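Local coordinates for protein methylenetetrahydrofolate--tRNA-(uracil-5-)-methyltransferase TrmFO (Thermus thermophilus, PDB 3G5S) that probably catalyses the folate- and FAD-dependent methylation of uridine 54 in tRNA to 5-methyluridine, at residues 152-157 against 311-316; 240-245 against 256-261; 362-367 against 431-436; 395-400 against 414-419. All coordinates share one frame; numbering follows the deposited sequence.

Contact 1 joins the two strands of a small antiparallel sheet, 154-155 and 309-313, beside bound glutathione. Contact 2 is nested inside the chain loop that contact 1 closes and sets a turn against strand 258-264 of the six-stranded antiparallel sheet; the two centres lie about 28 Å apart. Contacts 3 and 4 follow along the chain, contact 4 nested within the loop closed by contact 3, and both involve helix 409-429: contact 4 uses its body, contact 3 the loop after it. Contacts 2 and 3 are farthest apart, about 51 Å between centres, on opposite sides of the chain's centre. They thus sample the glutathione site, the six-stranded sheet and the C-terminal helical part.

Contact 1 (152-157 against 311-316); sequences HFLAYY and TYLNAP. With GSH (glutathione), chain C; EDO (1,2-ethanediol), chain F.
A155 and Y312 form a hydrogen-bonded pair of a two-stranded antiparallel sheet. A155 N donates to Y312 O (2.9 Å, 172° at the hydrogen), and Y312 N returns a bond to A155 O at 3.1 Å. Beyond the non-hydrogen-bonded pair L154-L313, N314 N reaches F153 O at 2.9 Å. Y312 and A155 share a sheet face; with CG between backbone N and carbonyl carbon (chi1 71°), Y312 CE1 lies 3.6 Å from A155 CB. Both residues and Y157 line the glutathione pocket. Y312 OH accepts a bond from glutathione N1 at 2.9 Å. The same amino group donates to Y157 O at 2.8 Å, so two oxygens grip it; Y312 OH is also hydrogen-bonded to F390 O. A phenylalanine in place of Y312 would probably leave the amino group without one of these acceptors and F390 O without this hydroxyl. N314 uses both ends of its amide: OD1 caps R317 N, while ND2 bonds to P387 O and, at 3.1 Å, to O2 of an ethanediol, probably from the crystallisation liquor, that donates to H152 O (2.7 Å). T311 OG1 is hydrogen-bonded to R309 NH1. On the other sheet face L154 packs on A142 and K146 of helix 139-149, and L313 meets L318 of helix 315-318, the short helix that N314 caps.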
loop_
_atom_site.group_PDB
_atom_site.type_symbol
_atom_site.label_atom_id
_atom_site.label_comp_id
_atom_site.label_asym_id
_atom_site.label_seq_id
_atom_site.Cartn_x
_atom_site.Cartn_y
_atom_site.Cartn_z
ATOM N N HIS A 152 -0.008 -19.021 6.192
ATOM C CA HIS A 152 0.820 -18.459 5.132
ATOM C C HIS A 152 0.243 -17.203 4.505
ATOM O O HIS A 152 0.891 -16.588 3.661
ATOM C CB HIS A 152 1.098 -19.506 4.050
ATOM C CG HIS A 152 2.022 -20.596 4.492
ATOM N ND1 HIS A 152 1.583 -21.868 4.789
ATOM C CD2 HIS A 152 3.359 -20.599 4.697
ATOM C CE1 HIS A 152 2.615 -22.611 5.151
ATOM N NE2 HIS A 152 3.703 -21.865 5.104
ATOM N N PHE A 153 -0.960 -16.820 4.922
ATOM C CA PHE A 153 -1.636 -15.686 4.307
ATOM C C PHE A 153 -1.643 -14.422 5.164
ATOM O O PHE A 153 -2.296 -13.440 4.825
ATOM C CB PHE A 153 -3.036 -16.085 3.836
ATOM C CG PHE A 153 -3.017 -17.175 2.804
ATOM C CD1 PHE A 153 -2.289 -17.026 1.635
ATOM C CD2 PHE A 153 -3.689 -18.363 3.019
ATOM C CE1 PHE A 153 -2.257 -18.035 0.685
ATOM C CE2 PHE A 153 -3.660 -19.376 2.076
ATOM C CZ PHE A 153 -2.942 -19.212 0.913
ATOM N N LEU A 154 -0.869 -14.445 6.243
ATOM C CA LEU A 154 -0.599 -13.261 7.042
ATOM C C LEU A 154 0.909 -13.147 7.218
ATOM O O LEU A 154 1.572 -14.127 7.554
ATOM C CB LEU A 154 -1.307 -13.326 8.398
ATOM C CG LEU A 154 -1.076 -12.144 9.341
ATOM C CD1 LEU A 154 -2.288 -11.892 10.222
ATOM C CD2 LEU A 154 0.173 -12.361 10.195
ATOM N N ALA A 155 1.445 -11.961 6.956
ATOM C CA ALA A 155 2.863 -11.688 7.120
ATOM C C ALA A 155 3.068 -10.713 8.270
ATOM O O ALA A 155 2.170 -9.934 8.599
ATOM C CB ALA A 155 3.440 -11.126 5.831
ATOM N N TYR A 156 4.260 -10.759 8.868
ATOM C CA TYR A 156 4.608 -9.885 9.983
ATOM C C TYR A 156 5.594 -8.788 9.594
ATOM O O TYR A 156 5.849 -7.882 10.383
ATOM C CB TYR A 156 5.178 -10.693 11.149
ATOM C CG TYR A 156 4.156 -11.570 11.824
ATOM C CD1 TYR A 156 3.189 -11.028 12.657
ATOM C CD2 TYR A 156 4.152 -12.941 11.623
ATOM C CE1 TYR A 156 2.244 -11.830 13.274
ATOM C CE2 TYR A 156 3.216 -13.751 12.235
ATOM C CZ TYR A 156 2.264 -13.189 13.059
ATOM O OH TYR A 156 1.330 -13.997 13.669
ATOM N N TYR A 157 6.164 -8.886 8.398
ATOM C CA TYR A 157 7.058 -7.854 7.883
ATOM C C TYR A 157 6.868 -7.770 6.382
ATOM O O TYR A 157 6.417 -8.726 5.756
ATOM C CB TYR A 157 8.527 -8.136 8.244
ATOM C CG TYR A 157 9.139 -9.379 7.627
ATOM C CD1 TYR A 157 9.660 -9.361 6.337
ATOM C CD2 TYR A 157 9.236 -10.558 8.352
ATOM C CE1 TYR A 157 10.237 -10.495 5.781
ATOM C CE2 TYR A 157 9.811 -11.693 7.806
ATOM C CZ TYR A 157 10.311 -11.656 6.521
ATOM O OH TYR A 157 10.886 -12.785 5.976
ATOM N N THR A 311 2.326 -6.008 9.969
ATOM C CA THR A 311 1.368 -7.100 9.825
ATOM C C THR A 311 0.370 -6.795 8.724
ATOM O O THR A 311 -0.260 -5.735 8.721
ATOM C CB THR A 311 0.626 -7.349 11.127
ATOM O OG1 THR A 311 1.570 -7.815 12.094
ATOM C CG2 THR A 311 -0.436 -8.405 10.942
ATOM N N TYR A 312 0.221 -7.728 7.791
ATOM C CA TYR A 312 -0.731 -7.554 6.708
ATOM C C TYR A 312 -1.139 -8.890 6.101
ATOM O O TYR A 312 -0.433 -9.893 6.221
ATOM C CB TYR A 312 -0.176 -6.596 5.630
ATOM C CG TYR A 312 0.963 -7.174 4.816
ATOM C CD1 TYR A 312 2.251 -7.250 5.335
ATOM C CD2 TYR A 312 0.754 -7.648 3.529
ATOM C CE1 TYR A 312 3.291 -7.785 4.593
ATOM C CE2 TYR A 312 1.791 -8.182 2.779
ATOM C CZ TYR A 312 3.061 -8.251 3.318
ATOM O OH TYR A 312 4.109 -8.783 2.595
ATOM N N LEU A 313 -2.289 -8.872 5.445
ATOM C CA LEU A 313 -2.855 -10.035 4.784
ATOM C C LEU A 313 -2.462 -10.149 3.319
ATOM O O LEU A 313 -2.167 -9.148 2.654
ATOM C CB LEU A 313 -4.377 -9.958 4.850
ATOM C CG LEU A 313 -4.958 -10.012 6.259
ATOM C CD1 LEU A 313 -6.417 -9.619 6.220
ATOM C CD2 LEU A 313 -4.782 -11.400 6.873
ATOM N N ASN A 314 -2.496 -11.378 2.817
ATOM C CA ASN A 314 -2.335 -11.617 1.400
ATOM C C ASN A 314 -3.632 -11.242 0.705
ATOM O O ASN A 314 -4.536 -12.059 0.543
ATOM C CB ASN A 314 -1.968 -13.073 1.125
ATOM C CG ASN A 314 -1.463 -13.261 -0.279
ATOM O OD1 ASN A 314 -2.112 -12.831 -1.234
ATOM N ND2 ASN A 314 -0.288 -13.867 -0.419
ATOM N N ALA A 315 -3.730 -9.977 0.322
ATOM C CA ALA A 315 -4.959 -9.468 -0.266
ATOM C C ALA A 315 -5.383 -10.225 -1.526
ATOM O O ALA A 315 -6.550 -10.576 -1.659
ATOM C CB ALA A 315 -4.872 -7.967 -0.516
ATOM N N PRO A 316 -4.447 -10.505 -2.455
ATOM C CA PRO A 316 -4.932 -11.177 -3.666
ATOM C C PRO A 316 -5.528 -12.555 -3.384
ATOM O O PRO A 316 -6.442 -12.979 -4.094
ATOM C CB PRO A 316 -3.675 -11.290 -4.538
ATOM C CG PRO A 316 -2.784 -10.204 -4.062
ATOM C CD PRO A 316 -3.058 -10.034 -2.597
HETATM N N1 GSH C . 6.572 -10.175 3.362
HETATM C CA1 GSH C . 5.984 -11.428 2.925
HETATM C C1 GSH C . 6.267 -12.580 3.876
HETATM O O11 GSH C . 6.908 -12.308 5.085
HETATM O O12 GSH C . 5.700 -13.612 3.725
HETATM C CB1 GSH C . 6.286 -11.779 1.471
HETATM C CG1 GSH C . 7.611 -12.470 1.171
HETATM C CD1 GSH C . 8.900 -11.666 1.323
HETATM O OE1 GSH C . 8.934 -10.605 1.858
HETATM N N2 GSH C . 10.092 -12.240 0.765
HETATM C CA2 GSH C . 11.320 -11.511 0.765
HETATM C C2 GSH C . 11.682 -10.984 -0.620
HETATM O O2 GSH C . 12.245 -11.682 -1.396
HETATM C CB2 GSH C . 12.388 -12.428 1.339
HETATM S SG2 GSH C . 13.999 -11.687 1.676
HETATM N N3 GSH C . 11.746 -9.544 -0.775
HETATM C CA3 GSH C . 12.254 -8.985 -2.010
HETATM C C3 GSH C . 11.287 -9.075 -3.182
HETATM O O31 GSH C . 11.657 -9.238 -4.302
HETATM O O32 GSH C . 9.957 -9.237 -2.849
HETATM C C1 EDO F . 1.677 -11.905 2.402
HETATM O O1 EDO F . 2.686 -12.171 1.425
HETATM C C2 EDO F . 1.458 -13.173 3.216
HETATM O O2 EDO F . 0.990 -14.198 2.336
#

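Contact 2 (240-245 against 256-261)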
loop_
_atom_site.group_PDB
_atom_site.type_symbol
_atom_site.label_atom_id
_atom_site.label_comp_id
_atom_site.label_asym_id
_atom_site.label_seq_id
_atom_site.Cartn_x
_atom_site.Cartn_y
_atom_site.Cartn_z
ATOM N N GLY A 240 23.255 -15.053 -4.647
ATOM C CA GLY A 240 21.875 -14.743 -4.314
ATOM C C GLY A 240 21.075 -14.168 -5.470
ATOM O O GLY A 240 20.967 -14.792 -6.518
ATOM N N PRO A 241 20.515 -12.962 -5.294
ATOM C CA PRO A 241 19.498 -12.496 -6.242
ATOM C C PRO A 241 20.061 -12.132 -7.603
ATOM O O PRO A 241 19.277 -11.988 -8.531
ATOM C CB PRO A 241 18.925 -11.259 -5.548
ATOM C CG PRO A 241 20.044 -10.781 -4.683
ATOM C CD PRO A 241 20.661 -12.041 -4.156
HETATM N N MSE A 242 21.378 -11.993 -7.723
HETATM C CA MSE A 242 21.980 -11.631 -8.997
HETATM C C MSE A 242 22.597 -12.834 -9.709
HETATM O O MSE A 242 23.277 -12.679 -10.725
HETATM C CB MSE A 242 22.990 -10.490 -8.817
HETATM C CG MSE A 242 22.359 -9.227 -8.224
HETATM SE SE MSE A 242 23.545 -7.711 -8.073
HETATM C CE MSE A 242 23.725 -7.300 -9.959
ATOM N N LYS A 243 22.337 -14.035 -9.202
ATOM C CA LYS A 243 22.896 -15.239 -9.822
ATOM C C LYS A 243 22.373 -15.454 -11.245
ATOM O O LYS A 243 21.206 -15.204 -11.521
ATOM C CB LYS A 243 22.603 -16.463 -8.956
ATOM C CG LYS A 243 21.149 -16.877 -8.927
ATOM C CD LYS A 243 20.934 -17.944 -7.861
ATOM C CE LYS A 243 19.483 -18.363 -7.776
ATOM N NZ LYS A 243 19.264 -19.376 -6.714
ATOM N N PRO A 244 23.244 -15.920 -12.153
ATOM C CA PRO A 244 22.852 -16.126 -13.548
ATOM C C PRO A 244 22.490 -17.574 -13.868
ATOM O O PRO A 244 22.333 -17.921 -15.040
ATOM C CB PRO A 244 24.127 -15.738 -14.292
ATOM C CG PRO A 244 25.215 -16.265 -13.394
ATOM C CD PRO A 244 24.705 -16.036 -11.980
ATOM N N VAL A 245 22.363 -18.396 -12.829
ATOM C CA VAL A 245 22.139 -19.834 -12.970
ATOM C C VAL A 245 20.979 -20.162 -13.906
ATOM O O VAL A 245 19.863 -19.687 -13.713
ATOM C CB VAL A 245 21.874 -20.488 -11.601
ATOM C CG1 VAL A 245 21.676 -21.978 -11.767
ATOM C CG2 VAL A 245 23.024 -20.199 -10.653
ATOM N N PRO A 256 25.269 -15.177 -18.434
ATOM C CA PRO A 256 25.756 -13.838 -18.087
ATOM C C PRO A 256 26.579 -13.879 -16.802
ATOM O O PRO A 256 26.499 -14.842 -16.033
ATOM C CB PRO A 256 24.471 -13.029 -17.889
ATOM C CG PRO A 256 23.413 -14.032 -17.635
ATOM C CD PRO A 256 23.807 -15.302 -18.311
ATOM N N PHE A 257 27.390 -12.855 -16.586
ATOM C CA PHE A 257 28.150 -12.787 -15.346
ATOM C C PHE A 257 27.208 -12.644 -14.146
ATOM O O PHE A 257 27.327 -13.358 -13.154
ATOM C CB PHE A 257 29.153 -11.638 -15.364
ATOM C CG PHE A 257 29.936 -11.525 -14.093
ATOM C CD1 PHE A 257 31.077 -12.291 -13.897
ATOM C CD2 PHE A 257 29.507 -10.695 -13.071
ATOM C CE1 PHE A 257 31.790 -12.205 -12.714
ATOM C CE2 PHE A 257 30.211 -10.608 -11.889
ATOM C CZ PHE A 257 31.354 -11.366 -11.708
ATOM N N ALA A 258 26.272 -11.709 -14.245
ATOM C CA ALA A 258 25.281 -11.480 -13.204
ATOM C C ALA A 258 24.041 -10.911 -13.874
ATOM O O ALA A 258 24.113 -10.421 -15.006
ATOM C CB ALA A 258 25.822 -10.516 -12.175
ATOM N N VAL A 259 22.901 -11.007 -13.195
ATOM C CA VAL A 259 21.672 -10.412 -13.692
ATOM C C VAL A 259 20.907 -9.760 -12.564
ATOM O O VAL A 259 21.093 -10.084 -11.397
ATOM C CB VAL A 259 20.727 -11.448 -14.345
ATOM C CG1 VAL A 259 21.434 -12.204 -15.456
ATOM C CG2 VAL A 259 20.157 -12.393 -13.299
ATOM N N VAL A 260 20.063 -8.807 -12.925
ATOM C CA VAL A 260 18.949 -8.419 -12.080
ATOM C C VAL A 260 17.692 -8.913 -12.784
ATOM O O VAL A 260 17.492 -8.658 -13.978
ATOM C CB VAL A 260 18.891 -6.900 -11.870
ATOM C CG1 VAL A 260 17.612 -6.504 -11.145
ATOM C CG2 VAL A 260 20.123 -6.430 -11.104
ATOM N N GLN A 261 16.853 -9.643 -12.054
ATOM C CA GLN A 261 15.612 -10.136 -12.619
ATOM C C GLN A 261 14.457 -9.238 -12.226
ATOM O O GLN A 261 14.443 -8.694 -11.120
ATOM C CB GLN A 261 15.310 -11.537 -12.107
ATOM C CG GLN A 261 16.292 -12.581 -12.528
ATOM C CD GLN A 261 15.748 -13.955 -12.283
ATOM O OE1 GLN A 261 15.446 -14.319 -11.143
ATOM N NE2 GLN A 261 15.589 -14.726 -13.350
HETATM O O HOH W 1 17.320 -10.169 -9.300
HETATM O O HOH W 2 16.411 -13.391 -8.693
#
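P244 lays its ring against the backbone just ahead of strand 258-264, with CG 3.6 Å from F257 O. P256 also lies against this ring, but it is modelled in two conformations and its details are less certain. Next along, V259 CG2 lodges beside two carbonyls of the other segment, 3.5 Å from K243 O and 4.1 Å from M242 O. A258 CB rests against M242 O, 3.6 Å away. M242 and K243 close a type I beta turn, G240 to K243, which follows helix 236-239 and lies against a strand of the six-stranded antiparallel sheet; P244 comes directly after it. V259 N donates to M242 O at 3.0 Å to fix the two together. M242, a selenomethionine, lays its CB 3.2 Å from V259 O, and its chain then bends at chi3 (70°), bringing CE to 3.9 Å from V260 CG2. F277, Y196 and F199 also touch this side chain. At the other end of the turn a water accepts from Q261 N (2.8 Å) and also lies within hydrogen-bonding distance of P241 O.

Contact 3 (362-367 against 431-436); sequences LGLPPV and LNPPLP
N432 O accepts a hydrogen bond from R359 NH2 of helix 343-361 and meets the methyl L364 CD1 at 3.9 Å. The same guanidinium sends NE to P365 O, so R359 ties both segments although no hydrogen bond passes directly between them. What does pass between them is apolar. L364 and the ring of P433 reach toward each other tip to tip, with L364 CD1 only 3.3 Å from P433 CD, tighter than usual for two carbons. The peptide bond before P433 is cis. L362 comes to the next ring atom, its CD1 3.9 Å from P433 CG, so two leucines touch adjacent carbons of one proline. At the inner end V367 crosses L431 obliquely: with CG1 anti to the carbonyl carbon (chi1 -68°), CG2 falls between the backbone N and the carbonyl carbon and lies 3.9 Å from L431 CD2. V367 also packs on L355 and on W427 of helix 409-429, while its N bonds to N356 OD1. This is a surface join between the loops that follow two helices, 343-361 and 409-429. The first helix ends in a Schellman motif, with G363 at positive phi (76°) turning the chain between the two leucines that hold P433.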
loop_
_atom_site.group_PDB
_atom_site.type_symbol
_atom_site.label_atom_id
_atom_site.label_comp_id
_atom_site.label_asym_id
_atom_site.label_seq_id
_atom_site.Cartn_x
_atom_site.Cartn_y
_atom_site.Cartn_z
ATOM N N LEU A 362 -27.640 -2.865 4.827
ATOM C CA LEU A 362 -28.843 -2.397 4.138
ATOM C C LEU A 362 -29.357 -3.423 3.124
ATOM O O LEU A 362 -30.348 -3.180 2.435
ATOM C CB LEU A 362 -28.570 -1.059 3.437
ATOM C CG LEU A 362 -28.257 0.117 4.360
ATOM C CD1 LEU A 362 -27.810 1.325 3.557
ATOM C CD2 LEU A 362 -29.460 0.459 5.226
ATOM N N GLY A 363 -28.687 -4.570 3.040
ATOM C CA GLY A 363 -29.081 -5.621 2.120
ATOM C C GLY A 363 -28.717 -5.362 0.669
ATOM O O GLY A 363 -29.338 -5.916 -0.239
ATOM N N LEU A 364 -27.697 -4.538 0.450
ATOM C CA LEU A 364 -27.295 -4.139 -0.893
ATOM C C LEU A 364 -25.926 -4.698 -1.254
ATOM O O LEU A 364 -25.068 -4.866 -0.393
ATOM C CB LEU A 364 -27.271 -2.618 -0.984
ATOM C CG LEU A 364 -28.572 -1.919 -0.603
ATOM C CD1 LEU A 364 -28.361 -0.415 -0.518
ATOM C CD2 LEU A 364 -29.683 -2.258 -1.589
ATOM N N PRO A 365 -25.714 -4.984 -2.541
ATOM C CA PRO A 365 -24.439 -5.557 -2.988
ATOM C C PRO A 365 -23.296 -4.544 -2.932
ATOM O O PRO A 365 -23.527 -3.336 -3.002
ATOM C CB PRO A 365 -24.718 -5.950 -4.439
ATOM C CG PRO A 365 -25.838 -5.072 -4.867
ATOM C CD PRO A 365 -26.657 -4.763 -3.650
ATOM N N PRO A 366 -22.058 -5.035 -2.810
ATOM C CA PRO A 366 -20.913 -4.132 -2.683
ATOM C C PRO A 366 -20.542 -3.452 -3.996
ATOM O O PRO A 366 -20.942 -3.872 -5.082
ATOM C CB PRO A 366 -19.790 -5.061 -2.219
ATOM C CG PRO A 366 -20.161 -6.400 -2.735
ATOM C CD PRO A 366 -21.668 -6.454 -2.740
ATOM N N VAL A 367 -19.754 -2.393 -3.868
ATOM C CA VAL A 367 -19.305 -1.602 -5.003
ATOM C C VAL A 367 -17.793 -1.397 -4.922
ATOM O O VAL A 367 -17.169 -1.667 -3.898
ATOM C CB VAL A 367 -20.017 -0.236 -5.035
ATOM C CG1 VAL A 367 -21.502 -0.406 -5.341
ATOM C CG2 VAL A 367 -19.818 0.502 -3.720
ATOM N N LEU A 431 -23.995 6.124 -6.768
ATOM C CA LEU A 431 -24.273 5.321 -5.576
ATOM C C LEU A 431 -25.688 5.513 -5.046
ATOM O O LEU A 431 -26.157 6.640 -4.896
ATOM C CB LEU A 431 -23.297 5.654 -4.459
ATOM C CG LEU A 431 -21.824 5.332 -4.685
ATOM C CD1 LEU A 431 -21.014 5.899 -3.535
ATOM C CD2 LEU A 431 -21.590 3.832 -4.830
ATOM N N ASN A 432 -26.348 4.403 -4.740
ATOM C CA ASN A 432 -27.682 4.430 -4.156
ATOM C C ASN A 432 -27.771 3.370 -3.065
ATOM O O ASN A 432 -27.669 2.174 -3.353
ATOM C CB ASN A 432 -28.735 4.175 -5.231
ATOM C CG ASN A 432 -30.140 4.435 -4.742
ATOM O OD1 ASN A 432 -30.354 4.745 -3.570
ATOM N ND2 ASN A 432 -31.109 4.315 -5.639
ATOM N N PRO A 433 -27.960 3.796 -1.802
ATOM C CA PRO A 433 -28.183 5.176 -1.351
ATOM C C PRO A 433 -26.944 6.046 -1.524
ATOM O O PRO A 433 -25.823 5.540 -1.490
ATOM C CB PRO A 433 -28.465 4.997 0.144
ATOM C CG PRO A 433 -27.695 3.772 0.496
ATOM C CD PRO A 433 -27.971 2.864 -0.663
ATOM N N PRO A 434 -27.143 7.356 -1.708
ATOM C CA PRO A 434 -26.020 8.276 -1.878
ATOM C C PRO A 434 -25.411 8.624 -0.530
ATOM O O PRO A 434 -26.070 8.505 0.503
ATOM C CB PRO A 434 -26.695 9.521 -2.459
ATOM C CG PRO A 434 -28.065 9.481 -1.849
ATOM C CD PRO A 434 -28.435 8.028 -1.936
ATOM N N LEU A 435 -24.151 9.041 -0.543
ATOM C CA LEU A 435 -23.556 9.644 0.634
ATOM C C LEU A 435 -24.203 11.011 0.798
ATOM O O LEU A 435 -24.159 11.833 -0.113
ATOM C CB LEU A 435 -22.046 9.767 0.459
ATOM C CG LEU A 435 -21.331 8.415 0.369
ATOM C CD1 LEU A 435 -20.029 8.545 -0.402
ATOM C CD2 LEU A 435 -21.100 7.817 1.753
ATOM N N PRO A 436 -24.831 11.253 1.955
ATOM C CA PRO A 436 -25.632 12.467 2.146
ATOM C C PRO A 436 -24.774 13.727 2.223
ATOM O O PRO A 436 -23.557 13.630 2.364
ATOM C CB PRO A 436 -26.332 12.218 3.489
ATOM C CG PRO A 436 -26.203 10.740 3.737
ATOM C CD PRO A 436 -24.904 10.355 3.116
#

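Contact 4 (395-400 against 414-419); sequences ANWGLV and QAMYRR
W397 and M416 make the aromatic part of this contact, their side chains sliding past each other in opposite directions. M416 is a selenomethionine: its SE lies 4.4 Å from the centroid of the six-membered ring, 45° off the normal, an oblique Met-aromatic contact closest at W397 CE3 (3.6 Å). Apolar packing extends it. M416 CB touches W397 CZ3 at 3.5 Å, Y417 CB approaches W397 CH2 at 4.1 Å, and V400 CG2 stands 4.0 Å from M416 SE. The polar groups find partners elsewhere: W397 NE1 bonds to T61 O, and R419 bonds to P401 O through NH2 and to P402 O through NH1, while its NH2 passes 4.0 Å from V400 CG2 at the edge of the guanidinium. An alanine in place of W397 would probably open a gap beside M416 and Y417 and leave T61 O without its indole donor. With no hydrogen bond between the two segments, their contact rests on dispersion and fit, while R419 anchors helix 409-429 to the carbonyls just beyond V400.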
loop_
_atom_site.group_PDB
_atom_site.type_symbol
_atom_site.label_atom_id
_atom_site.label_comp_id
_atom_site.label_asym_id
_atom_site.label_seq_id
_atom_site.Cartn_x
_atom_site.Cartn_y
_atom_site.Cartn_z
ATOM N N ALA A 395 -0.243 4.421 -3.064
ATOM C CA ALA A 395 -0.752 5.063 -4.273
ATOM C C ALA A 395 0.388 5.478 -5.203
ATOM O O ALA A 395 1.357 6.090 -4.768
ATOM C CB ALA A 395 -1.573 6.275 -3.905
ATOM N N ASN A 396 0.241 5.158 -6.481
ATOM C CA ASN A 396 1.222 5.528 -7.493
ATOM C C ASN A 396 0.564 5.451 -8.865
ATOM O O ASN A 396 -0.473 4.801 -9.030
ATOM C CB ASN A 396 2.468 4.631 -7.422
ATOM C CG ASN A 396 2.170 3.197 -7.792
ATOM O OD1 ASN A 396 1.853 2.366 -6.923
ATOM N ND2 ASN A 396 2.235 2.893 -9.075
ATOM N N TRP A 397 1.171 6.107 -9.848
ATOM C CA TRP A 397 0.574 6.189 -11.171
ATOM C C TRP A 397 0.558 4.877 -11.949
ATOM O O TRP A 397 -0.160 4.765 -12.930
ATOM C CB TRP A 397 1.237 7.290 -11.997
ATOM C CG TRP A 397 0.968 8.667 -11.489
ATOM C CD1 TRP A 397 1.895 9.582 -11.083
ATOM C CD2 TRP A 397 -0.311 9.314 -11.374
ATOM N NE1 TRP A 397 1.277 10.755 -10.717
ATOM C CE2 TRP A 397 -0.075 10.616 -10.887
ATOM C CE3 TRP A 397 -1.628 8.914 -11.627
ATOM C CZ2 TRP A 397 -1.115 11.525 -10.652
ATOM C CZ3 TRP A 397 -2.659 9.818 -11.395
ATOM C CH2 TRP A 397 -2.396 11.105 -10.913
ATOM N N GLY A 398 1.335 3.883 -11.527
ATOM C CA GLY A 398 1.281 2.584 -12.176
ATOM C C GLY A 398 -0.031 1.835 -11.986
ATOM O O GLY A 398 -0.315 0.891 -12.726
ATOM N N LEU A 399 -0.835 2.264 -11.014
ATOM C CA LEU A 399 -2.069 1.568 -10.650
ATOM C C LEU A 399 -3.235 1.850 -11.588
ATOM O O LEU A 399 -4.215 1.116 -11.581
ATOM C CB LEU A 399 -2.486 1.958 -9.236
ATOM C CG LEU A 399 -1.525 1.541 -8.133
ATOM C CD1 LEU A 399 -1.964 2.132 -6.816
ATOM C CD2 LEU A 399 -1.391 0.027 -8.027
ATOM N N VAL A 400 -3.154 2.933 -12.357
ATOM C CA VAL A 400 -4.245 3.334 -13.248
ATOM C C VAL A 400 -3.807 3.166 -14.702
ATOM O O VAL A 400 -2.618 3.030 -14.981
ATOM C CB VAL A 400 -4.703 4.789 -12.982
ATOM C CG1 VAL A 400 -5.188 4.947 -11.540
ATOM C CG2 VAL A 400 -3.589 5.781 -13.305
ATOM N N GLN A 414 -0.865 14.967 -15.111
ATOM C CA GLN A 414 -1.968 15.910 -15.006
ATOM C C GLN A 414 -3.224 15.363 -15.690
ATOM O O GLN A 414 -4.331 15.483 -15.170
ATOM C CB GLN A 414 -1.556 17.274 -15.575
ATOM C CG GLN A 414 -0.468 17.969 -14.742
ATOM C CD GLN A 414 0.018 19.276 -15.342
ATOM O OE1 GLN A 414 0.337 20.222 -14.620
ATOM N NE2 GLN A 414 0.086 19.331 -16.663
ATOM N N ALA A 415 -3.049 14.749 -16.854
ATOM C CA ALA A 415 -4.164 14.143 -17.567
ATOM C C ALA A 415 -4.779 12.993 -16.770
ATOM O O ALA A 415 -6.004 12.872 -16.710
ATOM C CB ALA A 415 -3.718 13.665 -18.932
HETATM N N MSE A 416 -3.936 12.167 -16.155
HETATM C CA MSE A 416 -4.419 11.061 -15.335
HETATM C C MSE A 416 -5.195 11.571 -14.122
HETATM O O MSE A 416 -6.191 10.970 -13.707
HETATM C CB MSE A 416 -3.246 10.204 -14.861
HETATM C CG MSE A 416 -2.573 9.371 -15.931
HETATM SE SE MSE A 416 -1.135 8.331 -15.124
HETATM C CE MSE A 416 -0.653 7.210 -16.643
ATOM N N TYR A 417 -4.722 12.660 -13.537
ATOM C CA TYR A 417 -5.398 13.265 -12.402
ATOM C C TYR A 417 -6.807 13.704 -12.786
ATOM O O TYR A 417 -7.782 13.362 -12.118
ATOM C CB TYR A 417 -4.576 14.440 -11.876
ATOM C CG TYR A 417 -5.177 15.207 -10.728
ATOM C CD1 TYR A 417 -6.196 16.125 -10.941
ATOM C CD2 TYR A 417 -4.693 15.049 -9.436
ATOM C CE1 TYR A 417 -6.737 16.840 -9.898
ATOM C CE2 TYR A 417 -5.222 15.767 -8.388
ATOM C CZ TYR A 417 -6.247 16.653 -8.628
ATOM O OH TYR A 417 -6.774 17.374 -7.583
ATOM N N ARG A 418 -6.922 14.456 -13.874
ATOM C CA ARG A 418 -8.232 14.952 -14.272
ATOM C C ARG A 418 -9.175 13.821 -14.636
ATOM O O ARG A 418 -10.343 13.825 -14.252
ATOM C CB ARG A 418 -8.104 15.889 -15.464
ATOM C CG ARG A 418 -7.507 17.213 -15.128
ATOM C CD ARG A 418 -7.730 18.190 -16.261
ATOM N NE ARG A 418 -7.129 19.478 -15.955
ATOM C CZ ARG A 418 -7.639 20.644 -16.327
ATOM N NH1 ARG A 418 -8.773 20.680 -17.017
ATOM N NH2 ARG A 418 -7.017 21.774 -16.011
ATOM N N ARG A 419 -8.668 12.860 -15.394
ATOM C CA ARG A 419 -9.474 11.723 -15.808
ATOM C C ARG A 419 -9.941 10.921 -14.596
ATOM O O ARG A 419 -11.104 10.519 -14.503
ATOM C CB ARG A 419 -8.665 10.835 -16.747
ATOM C CG ARG A 419 -9.416 9.628 -17.278
ATOM C CD ARG A 419 -8.482 8.685 -18.030
ATOM N NE ARG A 419 -7.492 8.123 -17.119
ATOM C CZ ARG A 419 -6.458 7.378 -17.490
ATOM N NH1 ARG A 419 -6.260 7.090 -18.771
ATOM N NH2 ARG A 419 -5.622 6.918 -16.572
#